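Local coordinates for protein leucine aminopeptidase (Fimbriiglobus ruber, PDB 7D1B) that is a zinc-dependent enzyme of the M28 peptidase family that probably cyclises N-terminal glutaminyl residues of peptides, at residues S152-D155 with G156-A160. Sequence-based numbering, arbitrary orientation.
Sequences SAND and GTAGA. With ZN (zinc ion), chain B.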
ATOM      1  N   SER A 152       9.427   2.498 -10.425  1.00 13.10           N
ATOM      2  CA  SER A 152       8.158   2.549  -9.692  1.00 13.26           C
ATOM      3  C   SER A 152       8.338   3.008  -8.235  1.00 12.32           C
ATOM      4  O   SER A 152       7.710   2.469  -7.334  1.00 12.59           O
ATOM      5  CB  SER A 152       7.473   1.176  -9.753  1.00 13.68           C
ATOM      6  OG  SER A 152       6.107   1.245  -9.434  1.00 13.45           O
ATOM      7  N   ALA A 153       9.188   4.014  -7.991  1.00 12.53           N
ATOM      8  CA  ALA A 153       9.561   4.331  -6.607  1.00 12.82           C
ATOM      9  C   ALA A 153       8.365   4.741  -5.752  1.00 12.03           C
ATOM     10  O   ALA A 153       8.268   4.337  -4.589  1.00 12.79           O
ATOM     11  CB  ALA A 153      10.599   5.441  -6.575  1.00 14.02           C
ATOM     12  N   ASN A 154       7.472   5.570  -6.285  1.00 11.97           N
ATOM     13  CA  ASN A 154       6.329   6.075  -5.532  1.00 12.09           C
ATOM     14  C   ASN A 154       5.083   5.216  -5.721  1.00 11.93           C
ATOM     15  O   ASN A 154       3.993   5.628  -5.332  1.00 14.43           O
ATOM     16  CB  ASN A 154       6.038   7.514  -5.963  1.00 13.05           C
ATOM     17  CG  ASN A 154       5.135   8.268  -4.989  1.00 11.78           C
ATOM     18  OD1 ASN A 154       5.178   8.056  -3.766  1.00 12.50           O
ATOM     19  ND2 ASN A 154       4.323   9.171  -5.528  1.00 13.01           N
ATOM     20  N   ASP A 155       5.217   4.042  -6.321  1.00 12.74           N
ATOM     21  CA  ASP A 155       4.073   3.286  -6.811  1.00 12.11           C
ATOM     22  C   ASP A 155       4.272   1.855  -6.328  1.00 11.89           C
ATOM     23  O   ASP A 155       4.993   1.061  -6.944  1.00 12.29           O
ATOM     24  CB  ASP A 155       4.055   3.454  -8.322  1.00 13.45           C
ATOM     25  CG  ASP A 155       2.862   2.814  -8.993  1.00 12.75           C
ATOM     26  OD1 ASP A 155       2.115   2.038  -8.360  1.00 13.28           O
ATOM     27  OD2 ASP A 155       2.677   3.077 -10.225  1.00 15.30           O
ATOM     28  N   GLY A 156       3.672   1.541  -5.184  1.00 12.09           N
ATOM     29  CA  GLY A 156       3.917   0.292  -4.478  1.00 12.51           C
ATOM     30  C   GLY A 156       5.166   0.339  -3.625  1.00 12.07           C
ATOM     31  O   GLY A 156       5.105   0.122  -2.412  1.00 12.56           O
ATOM     32  N   THR A 157       6.305   0.668  -4.242  1.00 12.11           N
ATOM     33  CA  THR A 157       7.588   0.574  -3.556  1.00 11.77           C
ATOM     34  C   THR A 157       7.569   1.406  -2.285  1.00 11.45           C
ATOM     35  O   THR A 157       8.010   0.949  -1.226  1.00 12.08           O
ATOM     36  CB  THR A 157       8.714   1.045  -4.478  1.00 11.87           C
ATOM     37  OG1 THR A 157       8.564   0.429  -5.761  1.00 12.95           O
ATOM     38  CG2 THR A 157      10.050   0.659  -3.891  1.00 13.95           C
ATOM     39  N   ALA A 158       7.094   2.653  -2.376  1.00 11.55           N
ATOM     40  CA  ALA A 158       7.143   3.526  -1.206  1.00 11.97           C
ATOM     41  C   ALA A 158       6.261   3.016  -0.079  1.00 11.30           C
ATOM     42  O   ALA A 158       6.586   3.239   1.093  1.00 11.65           O
ATOM     43  CB  ALA A 158       6.767   4.956  -1.583  1.00 14.15           C
ATOM     44  N   GLY A 159       5.149   2.344  -0.394  1.00 11.51           N
ATOM     45  CA  GLY A 159       4.334   1.754   0.653  1.00 11.52           C
ATOM     46  C   GLY A 159       5.066   0.631   1.360  1.00 11.01           C
ATOM     47  O   GLY A 159       5.048   0.536   2.590  1.00 11.73           O
ATOM     48  N   ALA A 160       5.706  -0.259   0.584  1.00 11.40           N
ATOM     49  CA  ALA A 160       6.521  -1.300   1.194  1.00 11.48           C
ATOM     50  C   ALA A 160       7.617  -0.700   2.066  1.00 11.24           C
ATOM     51  O   ALA A 160       7.888  -1.186   3.174  1.00 11.72           O
ATOM     52  CB  ALA A 160       7.106  -2.211   0.116  1.00 12.76           C
TER
HETATM   53 ZN    ZN B 801       1.218   2.108 -11.110  1.00 16.73          ZN
HETATM   54  O   HOH W   1      -0.490   3.103 -10.380  1.00 14.76           O
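The carbonyl group of Ser152 is gripped from both faces, by the hydroxyl of Thr157 on one and by the backbone N of Asp155 on the other. Thr157 OG1 donates to Ser152 O over 2.7 Å, arriving well above the carbonyl plane, 53° out of it. Set anti to its own carbonyl carbon and beside the backbone N (chi1 -47°), OG1 is turned back across the helix start. The path of the backbone lays Thr157 CB 3.3 Å from Ala153 O. Arg67 supplies a further hydrogen bond to this hydroxyl.

A second carbonyl, that of Asp155, is approached differently. Ser152 OG lies in its plane, on a lone pair, and donates to Asp155 O over 2.7 Å, whereas Thr157 N reaches the same oxygen in a weak, bent bond. The latter closes a classic gamma-turn at Gly156, whose phi is positive; it lies between the pi-type turn at 153-155 and the helical residues from Thr157 on. The segment lies at the buried start of helix 153-167 in the M28 zinc-exopeptidase fold, delivering a metal ligand into the active site.

With CG anti to the backbone N (chi1 -176°), the Asp155 carboxylate is swung out to the zinc ion. Its OD2 binds the metal at 2.0 Å, while OD1 stays 2.9 Å from it, so the carboxylate binds in monodentate fashion. Glu188, His309 and a water complete the site, and a hydrogen bond between OD1 and His130 restrains the rotation of the carboxylate. On Asn154 the flat amide is held at both ends, OD1 by Ala236 N and ND2 by His237 ND1; Ala158 CB lies 4.1 Å from Asn154 OD1 and packs closer, at 3.4 Å, on Ala153 O.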